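Local atomic coordinates of [4Fe-4S]-dependent U34-ARNt thiolase (Methanococcus maripaludis, PDB entry 6SCY), a protein that probably transfers sulfur to the wobble uridine of tRNA, using ATP and a [4Fe-4S] cluster. Residues A[175-180]-A[239-244]; A[180-185]-A[264-269]; A[165-170]-A[203-208]. One frame throughout, in Å; residues are numbered along the deposited sequence.

Interaction 1: A[175-180]-A[239-244]; sequences AQAVMM and SFRSEV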
loop_
_atom_site.group_PDB
_atom_site.type_symbol
_atom_site.label_atom_id
_atom_site.label_comp_id
_atom_site.label_asym_id
_atom_site.label_seq_id
_atom_site.Cartn_x
_atom_site.Cartn_y
_atom_site.Cartn_z
ATOM N N ALA A 175 9.326 -1.257 6.064
ATOM C CA ALA A 175 7.858 -1.248 6.040
ATOM C C ALA A 175 7.298 0.165 5.875
ATOM O O ALA A 175 6.314 0.348 5.164
ATOM C CB ALA A 175 7.312 -1.879 7.309
ATOM N N GLN A 176 7.950 1.159 6.508
ATOM C CA GLN A 176 7.593 2.575 6.477
ATOM C C GLN A 176 7.760 3.162 5.091
ATOM O O GLN A 176 6.843 3.822 4.604
ATOM C CB GLN A 176 8.459 3.368 7.468
ATOM C CG GLN A 176 8.085 3.143 8.921
ATOM C CD GLN A 176 9.215 3.453 9.860
ATOM O OE1 GLN A 176 10.162 4.179 9.528
ATOM N NE2 GLN A 176 9.133 2.902 11.064
ATOM N N ALA A 177 8.939 2.956 4.470
ATOM C CA ALA A 177 9.270 3.453 3.136
ATOM C C ALA A 177 8.319 2.909 2.066
ATOM O O ALA A 177 7.926 3.656 1.165
ATOM C CB ALA A 177 10.708 3.101 2.798
ATOM N N VAL A 178 7.929 1.622 2.191
ATOM C CA VAL A 178 7.007 0.932 1.289
ATOM C C VAL A 178 5.647 1.613 1.415
ATOM O O VAL A 178 5.089 2.040 0.406
ATOM C CB VAL A 178 6.953 -0.592 1.584
ATOM C CG1 VAL A 178 5.735 -1.242 0.950
ATOM C CG2 VAL A 178 8.223 -1.294 1.120
ATOM N N MET A 179 5.159 1.776 2.661
ATOM C CA MET A 179 3.889 2.424 2.983
ATOM C C MET A 179 3.864 3.875 2.509
ATOM O O MET A 179 2.826 4.320 2.028
ATOM C CB MET A 179 3.596 2.330 4.490
ATOM C CG MET A 179 2.128 2.477 4.847
ATOM S SD MET A 179 1.102 1.032 4.430
ATOM C CE MET A 179 -0.099 1.146 5.702
ATOM N N MET A 180 4.999 4.601 2.623
ATOM C CA MET A 180 5.128 5.991 2.170
ATOM C C MET A 180 4.935 6.049 0.652
ATOM O O MET A 180 4.147 6.859 0.169
ATOM C CB MET A 180 6.493 6.589 2.572
ATOM C CG MET A 180 6.540 7.099 3.998
ATOM S SD MET A 180 8.181 7.673 4.541
ATOM C CE MET A 180 8.228 9.287 3.821
ATOM N N SER A 239 7.861 14.970 9.267
ATOM C CA SER A 239 6.795 14.455 10.132
ATOM C C SER A 239 5.957 13.331 9.514
ATOM O O SER A 239 5.258 12.631 10.253
ATOM C CB SER A 239 5.903 15.596 10.615
ATOM O OG SER A 239 6.652 16.560 11.342
ATOM N N PHE A 240 6.019 13.154 8.176
ATOM C CA PHE A 240 5.270 12.107 7.472
ATOM C C PHE A 240 5.739 10.696 7.838
ATOM O O PHE A 240 4.898 9.829 8.092
ATOM C CB PHE A 240 5.266 12.334 5.948
ATOM C CG PHE A 240 4.436 11.376 5.120
ATOM C CD1 PHE A 240 3.127 11.072 5.481
ATOM C CD2 PHE A 240 4.940 10.831 3.949
ATOM C CE1 PHE A 240 2.356 10.203 4.708
ATOM C CE2 PHE A 240 4.162 9.965 3.172
ATOM C CZ PHE A 240 2.877 9.656 3.560
ATOM N N ARG A 241 7.076 10.482 7.906
ATOM C CA ARG A 241 7.675 9.197 8.284
ATOM C C ARG A 241 7.312 8.842 9.730
ATOM O O ARG A 241 7.002 7.685 10.002
ATOM C CB ARG A 241 9.202 9.186 8.062
ATOM C CG ARG A 241 9.781 7.771 7.968
ATOM C CD ARG A 241 11.262 7.754 7.639
ATOM N NE ARG A 241 11.741 6.394 7.372
ATOM C CZ ARG A 241 12.130 5.948 6.179
ATOM N NH1 ARG A 241 12.543 4.699 6.033
ATOM N NH2 ARG A 241 12.126 6.758 5.127
ATOM N N SER A 242 7.290 9.842 10.639
ATOM C CA SER A 242 6.896 9.642 12.036
ATOM C C SER A 242 5.385 9.346 12.153
ATOM O O SER A 242 4.966 8.700 13.115
ATOM C CB SER A 242 7.294 10.838 12.898
ATOM O OG SER A 242 6.633 12.029 12.508
ATOM N N GLU A 243 4.578 9.789 11.157
ATOM C CA GLU A 243 3.136 9.530 11.096
ATOM C C GLU A 243 2.921 8.114 10.556
ATOM O O GLU A 243 2.120 7.367 11.122
ATOM C CB GLU A 243 2.426 10.567 10.205
ATOM C CG GLU A 243 0.915 10.614 10.401
ATOM C CD GLU A 243 0.111 11.347 9.342
ATOM O OE1 GLU A 243 0.438 12.517 9.034
ATOM O OE2 GLU A 243 -0.866 10.751 8.832
ATOM N N VAL A 244 3.659 7.752 9.472
ATOM C CA VAL A 244 3.633 6.439 8.810
ATOM C C VAL A 244 4.113 5.343 9.761
ATOM O O VAL A 244 3.515 4.269 9.786
ATOM C CB VAL A 244 4.397 6.447 7.459
ATOM C CG1 VAL A 244 4.698 5.035 6.960
ATOM C CG2 VAL A 244 3.626 7.224 6.405
#
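The helical segments 175-180 and 239-244 come nearest at Q176 and V244, whose CA atoms lie 6.0 Å apart. The segment axes approach to 9.7 Å, with their N-to-C directions turned 108° from each other. V244 fills the middle of this steep crossing: its CG1 sits 3.4 Å from the backbone O of Q176 and also meets M179 CB, while CG2 faces M180 CG. The same CG2 lies above one face of the F240 ring, displaced toward the rim. M180 runs past F240 in the opposite direction and bends at chi3 (80°), which brings CE to 3.6 Å from F240 CD2. Its sulfur lies obliquely to that ring, with SD 5.3 Å from the centroid, a Met-aromatic contact. Helix 171-184 belongs to the PP-loop domain of the HUP class, and the crossing packs helix 239-254 onto it; M179 and F240 also meet side chains of another protein chain. R241 crosses M180 at about a right angle, its CG 3.8 Å from M180 SD. Its chain is extended from CG to NE; A177 N lies over one face of the guanidinium. NE gives a weak hydrogen bond to Q176 OE1 at 3.5 Å, bent to 139° at the hydrogen, with amide and guanidinium planes nearly perpendicular. The R241 side chain also comes within about 4 Å, between nearest atoms, of that of D173, a predicted ATP-binding residue.

Interaction 2: A[180-185]-A[264-269]; sequences MNYIEG and RGYERL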
loop_
_atom_site.group_PDB
_atom_site.type_symbol
_atom_site.label_atom_id
_atom_site.label_comp_id
_atom_site.label_asym_id
_atom_site.label_seq_id
_atom_site.Cartn_x
_atom_site.Cartn_y
_atom_site.Cartn_z
ATOM N N MET A 180 4.999 4.601 2.623
ATOM C CA MET A 180 5.128 5.991 2.170
ATOM C C MET A 180 4.935 6.049 0.652
ATOM O O MET A 180 4.147 6.859 0.169
ATOM C CB MET A 180 6.493 6.589 2.572
ATOM C CG MET A 180 6.540 7.099 3.998
ATOM S SD MET A 180 8.181 7.673 4.541
ATOM C CE MET A 180 8.228 9.287 3.821
ATOM N N ASN A 181 5.609 5.131 -0.082
ATOM C CA ASN A 181 5.543 4.982 -1.539
ATOM C C ASN A 181 4.114 4.609 -1.980
ATOM O O ASN A 181 3.694 4.977 -3.077
ATOM C CB ASN A 181 6.575 3.934 -2.004
ATOM C CG ASN A 181 6.481 3.509 -3.454
ATOM O OD1 ASN A 181 5.843 2.508 -3.792
ATOM N ND2 ASN A 181 7.127 4.252 -4.343
ATOM N N TYR A 182 3.372 3.899 -1.112
ATOM C CA TYR A 182 1.989 3.489 -1.340
ATOM C C TYR A 182 1.054 4.694 -1.166
ATOM O O TYR A 182 0.272 4.973 -2.075
ATOM C CB TYR A 182 1.595 2.356 -0.365
ATOM C CG TYR A 182 2.068 0.952 -0.702
ATOM C CD1 TYR A 182 2.666 0.665 -1.928
ATOM C CD2 TYR A 182 1.879 -0.096 0.188
ATOM C CE1 TYR A 182 3.073 -0.629 -2.251
ATOM C CE2 TYR A 182 2.260 -1.398 -0.132
ATOM C CZ TYR A 182 2.861 -1.659 -1.349
ATOM O OH TYR A 182 3.231 -2.947 -1.647
ATOM N N ILE A 183 1.152 5.415 -0.013
ATOM C CA ILE A 183 0.332 6.596 0.326
ATOM C C ILE A 183 0.567 7.752 -0.677
ATOM O O ILE A 183 -0.389 8.437 -1.050
ATOM C CB ILE A 183 0.501 7.040 1.820
ATOM C CG1 ILE A 183 0.106 5.910 2.793
ATOM C CG2 ILE A 183 -0.312 8.307 2.132
ATOM C CD1 ILE A 183 0.771 5.954 4.136
ATOM N N GLU A 184 1.828 7.945 -1.121
ATOM C CA GLU A 184 2.178 8.977 -2.101
ATOM C C GLU A 184 1.758 8.564 -3.508
ATOM O O GLU A 184 1.531 9.423 -4.355
ATOM C CB GLU A 184 3.679 9.300 -2.061
ATOM C CG GLU A 184 4.097 10.108 -0.843
ATOM C CD GLU A 184 5.587 10.200 -0.565
ATOM O OE1 GLU A 184 6.361 9.368 -1.093
ATOM O OE2 GLU A 184 5.979 11.110 0.202
ATOM N N GLY A 185 1.659 7.262 -3.740
ATOM C CA GLY A 185 1.267 6.706 -5.029
ATOM C C GLY A 185 2.357 6.778 -6.073
ATOM O O GLY A 185 2.066 6.848 -7.269
ATOM N N ARG A 264 6.819 -8.072 2.170
ATOM C CA ARG A 264 6.739 -9.246 1.289
ATOM C C ARG A 264 5.817 -8.969 0.094
ATOM O O ARG A 264 6.054 -9.493 -0.999
ATOM C CB ARG A 264 6.281 -10.500 2.053
ATOM C CG ARG A 264 6.801 -11.793 1.426
ATOM C CD ARG A 264 5.878 -12.985 1.677
ATOM N NE ARG A 264 6.108 -14.081 0.726
ATOM C CZ ARG A 264 6.850 -15.154 0.977
ATOM N NH1 ARG A 264 7.445 -15.302 2.154
ATOM N NH2 ARG A 264 6.999 -16.093 0.050
ATOM N N GLY A 265 4.808 -8.122 0.325
ATOM C CA GLY A 265 3.838 -7.687 -0.668
ATOM C C GLY A 265 4.458 -6.792 -1.714
ATOM O O GLY A 265 4.028 -6.806 -2.865
ATOM N N TYR A 266 5.477 -6.018 -1.323
ATOM C CA TYR A 266 6.211 -5.119 -2.212
ATOM C C TYR A 266 7.272 -5.895 -2.995
ATOM O O TYR A 266 7.576 -5.534 -4.133
ATOM C CB TYR A 266 6.868 -4.000 -1.394
ATOM C CG TYR A 266 7.454 -2.883 -2.225
ATOM C CD1 TYR A 266 6.676 -1.799 -2.617
ATOM C CD2 TYR A 266 8.804 -2.875 -2.566
ATOM C CE1 TYR A 266 7.218 -0.745 -3.345
ATOM C CE2 TYR A 266 9.357 -1.832 -3.305
ATOM C CZ TYR A 266 8.559 -0.769 -3.692
ATOM O OH TYR A 266 9.096 0.272 -4.408
ATOM N N GLU A 267 7.853 -6.936 -2.365
ATOM C CA GLU A 267 8.872 -7.804 -2.957
ATOM C C GLU A 267 8.273 -8.573 -4.138
ATOM O O GLU A 267 8.857 -8.575 -5.221
ATOM C CB GLU A 267 9.456 -8.750 -1.895
ATOM C CG GLU A 267 10.332 -8.032 -0.877
ATOM C CD GLU A 267 10.872 -8.814 0.306
ATOM O OE1 GLU A 267 10.497 -9.997 0.483
ATOM O OE2 GLU A 267 11.677 -8.228 1.068
ATOM N N ARG A 268 7.077 -9.169 -3.930
ATOM C CA ARG A 268 6.267 -9.891 -4.918
ATOM C C ARG A 268 5.775 -8.956 -6.051
ATOM O O ARG A 268 5.591 -9.404 -7.183
ATOM C CB ARG A 268 5.045 -10.502 -4.221
ATOM C CG ARG A 268 5.117 -12.003 -3.965
ATOM C CD ARG A 268 3.739 -12.577 -3.650
ATOM N NE ARG A 268 2.878 -12.621 -4.836
ATOM C CZ ARG A 268 2.659 -13.705 -5.574
ATOM N NH1 ARG A 268 3.206 -14.868 -5.240
ATOM N NH2 ARG A 268 1.875 -13.639 -6.641
ATOM N N LEU A 269 5.518 -7.672 -5.723
ATOM C CA LEU A 269 5.055 -6.621 -6.634
ATOM C C LEU A 269 6.186 -6.235 -7.583
ATOM O O LEU A 269 5.967 -6.181 -8.792
ATOM C CB LEU A 269 4.614 -5.398 -5.805
ATOM C CG LEU A 269 3.742 -4.348 -6.479
ATOM C CD1 LEU A 269 2.641 -3.891 -5.542
ATOM C CD2 LEU A 269 4.570 -3.147 -6.920
#
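The Y266 ring is met at its edge, near its own plane, by two residues of segment 180-185: Y182 through CE1 and OH, and N181 through OD1. Y182 CE1 is 3.8 Å from Y266 CD1, and the two side chains run obliquely to each other. A little farther round the rim, N181 OD1 stands 3.6 Å from Y266 CE1, its amide turned 89° from the ring plane. The Y182 ring itself stacks with an aromatic side chain of another protein chain. Its OH reaches past the Y266 ring to the opposing backbone, 3.7 Å from Y266 CA, and lies near G265 and L269 CD1. No hydrogen bond joins the two segments. An alanine in place of Y182 would probably leave a gap beside Y266 CD1 and L269 CD1 and deprive the aromatic group of the other chain of its stacking partner. Just beyond, G185, with positive phi, is the C-prime residue of a Schellman motif that ends helix 171-184. That helix end and helix 258-270 stay well apart, with segment axes 12.8 Å at closest approach; L190 of helix 188-192 touches N181, Y266 and L269, while F240 of helix 239-254 packs against I183 and E184.

Interaction 3: A[165-170]-A[203-208]; sequences LAIGHN and VKRIKP. With SO4 (sulfate ion), chain B.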
loop_
_atom_site.group_PDB
_atom_site.type_symbol
_atom_site.label_atom_id
_atom_site.label_comp_id
_atom_site.label_asym_id
_atom_site.label_seq_id
_atom_site.Cartn_x
_atom_site.Cartn_y
_atom_site.Cartn_z
ATOM N N LEU A 165 27.589 -3.287 -0.728
ATOM C CA LEU A 165 27.475 -2.128 0.150
ATOM C C LEU A 165 26.354 -2.453 1.148
ATOM O O LEU A 165 25.185 -2.503 0.769
ATOM C CB LEU A 165 27.195 -0.840 -0.658
ATOM C CG LEU A 165 26.834 0.440 0.114
ATOM C CD1 LEU A 165 28.040 1.056 0.799
ATOM C CD2 LEU A 165 26.222 1.462 -0.814
ATOM N N ALA A 166 26.728 -2.747 2.404
ATOM C CA ALA A 166 25.781 -3.092 3.456
ATOM C C ALA A 166 25.193 -1.845 4.119
ATOM O O ALA A 166 25.939 -0.961 4.533
ATOM C CB ALA A 166 26.440 -3.995 4.480
ATOM N N ILE A 167 23.848 -1.756 4.164
ATOM C CA ILE A 167 23.085 -0.643 4.751
ATOM C C ILE A 167 22.236 -1.182 5.912
ATOM O O ILE A 167 21.588 -2.218 5.772
ATOM C CB ILE A 167 22.236 0.135 3.684
ATOM C CG1 ILE A 167 23.010 0.418 2.371
ATOM C CG2 ILE A 167 21.638 1.420 4.252
ATOM C CD1 ILE A 167 24.145 1.404 2.451
ATOM N N GLY A 168 22.269 -0.479 7.042
ATOM C CA GLY A 168 21.568 -0.857 8.265
ATOM C C GLY A 168 20.081 -0.550 8.333
ATOM O O GLY A 168 19.612 -0.001 9.335
ATOM N N HIS A 169 19.321 -0.925 7.286
ATOM C CA HIS A 169 17.872 -0.708 7.273
ATOM C C HIS A 169 17.220 -1.885 7.953
ATOM O O HIS A 169 17.548 -3.032 7.626
ATOM C CB HIS A 169 17.325 -0.547 5.841
ATOM C CG HIS A 169 17.730 0.719 5.144
ATOM N ND1 HIS A 169 17.901 0.760 3.770
ATOM C CD2 HIS A 169 17.957 1.954 5.646
ATOM C CE1 HIS A 169 18.227 2.007 3.486
ATOM N NE2 HIS A 169 18.279 2.760 4.583
ATOM N N ASN A 170 16.337 -1.617 8.936
ATOM C CA ASN A 170 15.649 -2.679 9.665
ATOM C C ASN A 170 14.232 -2.893 9.110
ATOM O O ASN A 170 13.826 -2.157 8.213
ATOM C CB ASN A 170 15.700 -2.442 11.183
ATOM C CG ASN A 170 14.909 -1.271 11.705
ATOM O OD1 ASN A 170 13.717 -1.123 11.460
ATOM N ND2 ASN A 170 15.548 -0.418 12.470
ATOM N N VAL A 203 27.733 -0.829 -7.194
ATOM C CA VAL A 203 27.962 -1.843 -6.158
ATOM C C VAL A 203 26.589 -2.182 -5.564
ATOM O O VAL A 203 25.797 -1.274 -5.308
ATOM C CB VAL A 203 28.981 -1.358 -5.083
ATOM C CG1 VAL A 203 29.225 -2.414 -4.014
ATOM C CG2 VAL A 203 30.303 -0.950 -5.723
ATOM N N LYS A 204 26.305 -3.483 -5.375
ATOM C CA LYS A 204 25.023 -3.981 -4.873
ATOM C C LYS A 204 24.754 -3.595 -3.423
ATOM O O LYS A 204 25.559 -3.893 -2.539
ATOM C CB LYS A 204 24.922 -5.506 -5.063
ATOM C CG LYS A 204 23.512 -6.001 -5.365
ATOM C CD LYS A 204 22.799 -6.571 -4.146
ATOM C CE LYS A 204 21.500 -7.228 -4.544
ATOM N NZ LYS A 204 20.894 -7.976 -3.411
ATOM N N ARG A 205 23.614 -2.925 -3.195
ATOM C CA ARG A 205 23.164 -2.493 -1.875
ATOM C C ARG A 205 22.484 -3.654 -1.149
ATOM O O ARG A 205 21.423 -4.114 -1.574
ATOM C CB ARG A 205 22.202 -1.301 -1.996
ATOM C CG ARG A 205 22.796 0.035 -1.587
ATOM C CD ARG A 205 21.805 1.163 -1.813
ATOM N NE ARG A 205 22.309 2.438 -1.309
ATOM C CZ ARG A 205 21.877 3.033 -0.203
ATOM N NH1 ARG A 205 20.903 2.489 0.515
ATOM N NH2 ARG A 205 22.394 4.190 0.176
ATOM N N ILE A 206 23.119 -4.155 -0.082
ATOM C CA ILE A 206 22.591 -5.251 0.740
ATOM C C ILE A 206 22.129 -4.696 2.094
ATOM O O ILE A 206 22.736 -3.756 2.600
ATOM C CB ILE A 206 23.559 -6.473 0.874
ATOM C CG1 ILE A 206 24.969 -6.062 1.373
ATOM C CG2 ILE A 206 23.645 -7.236 -0.442
ATOM C CD1 ILE A 206 25.738 -7.102 2.192
ATOM N N LYS A 207 21.035 -5.236 2.653
ATOM C CA LYS A 207 20.502 -4.808 3.952
ATOM C C LYS A 207 20.414 -6.036 4.856
ATOM O O LYS A 207 19.434 -6.784 4.772
ATOM C CB LYS A 207 19.134 -4.117 3.814
ATOM C CG LYS A 207 19.206 -2.729 3.210
ATOM C CD LYS A 207 18.065 -2.495 2.236
ATOM C CE LYS A 207 18.451 -1.536 1.138
ATOM N NZ LYS A 207 19.489 -2.104 0.230
ATOM N N PRO A 208 21.449 -6.318 5.680
ATOM C CA PRO A 208 21.387 -7.512 6.532
ATOM C C PRO A 208 20.251 -7.469 7.548
ATOM O O PRO A 208 19.647 -8.497 7.808
ATOM C CB PRO A 208 22.768 -7.546 7.202
ATOM C CG PRO A 208 23.638 -6.644 6.373
ATOM C CD PRO A 208 22.711 -5.581 5.886
HETATM S S SO4 B . 20.895 5.774 3.593
HETATM O O1 SO4 B . 22.177 5.117 3.845
HETATM O O2 SO4 B . 20.297 6.193 4.862
HETATM O O3 SO4 B . 19.991 4.849 2.913
HETATM O O4 SO4 B . 21.114 6.943 2.744
#
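L165 and A166 pair in parallel with R205 and I206, three backbone hydrogen bonds joining the strands: L165 N to K204 O, I206 N to L165 O and I167 N to I206 O, each 2.8 Å long. Strands 164-167 and 204-206 are neighbours in the parallel sheet of the PP-loop (HUP-type) domain, the chain between them passing through helices 171-184 and 188-192. On one face A166 CB packs 3.9 Å from I206 CD1, and helices 26-41 and 60-75 close over this pair and P208. On the other face L165 and R205 lie side by side, pointing the same way, with L165 CD2 3.8 Å from R205 CG. I167 CG1 sits over one face of the R205 guanidinium, 3.5 Å from NH1. Past the strand, G168, a predicted ATP-binding residue, is the centre of an inverse gamma turn, and N170 caps helix 171-184 through OD1 to D173 N. The H169 side chain runs alongside K207, with K207 CE at the ring edge 3.5 Å from ND1. A sulfate, probably from the crystallisation liquor, lies between H169 and R205; R205 also forms a salt bridge to another sulfate, with K207 in a long, weak ion pair. Such anions may mark a place for phosphate groups. Sulfate O3 takes two weak hydrogen bonds, from H169 NE2 at 3.2 Å and from R205 NH1 at 3.5 Å.

In the fold
From the N terminus, the chain passes the zinc-bound region and the first strands of the parallel sheet before strand 164-167, which leads directly into helix 171-184. Interaction 3 closes the shortest loop, when strand 204-206 returns beside 164-167 after 32 residues. Interaction 1 spans 58 residues, to helix 239-254, and interaction 2 spans 78, to the following helix 258-270. None nests: the segments of every pair of contacts alternate along the chain. Interactions 1 and 2 share M180 and touch, for instance through V178 and Y266, so helix 171-184 meets both C-terminal helices, while interaction 3 lies in the sheet, its centre about 19 Å from each of theirs.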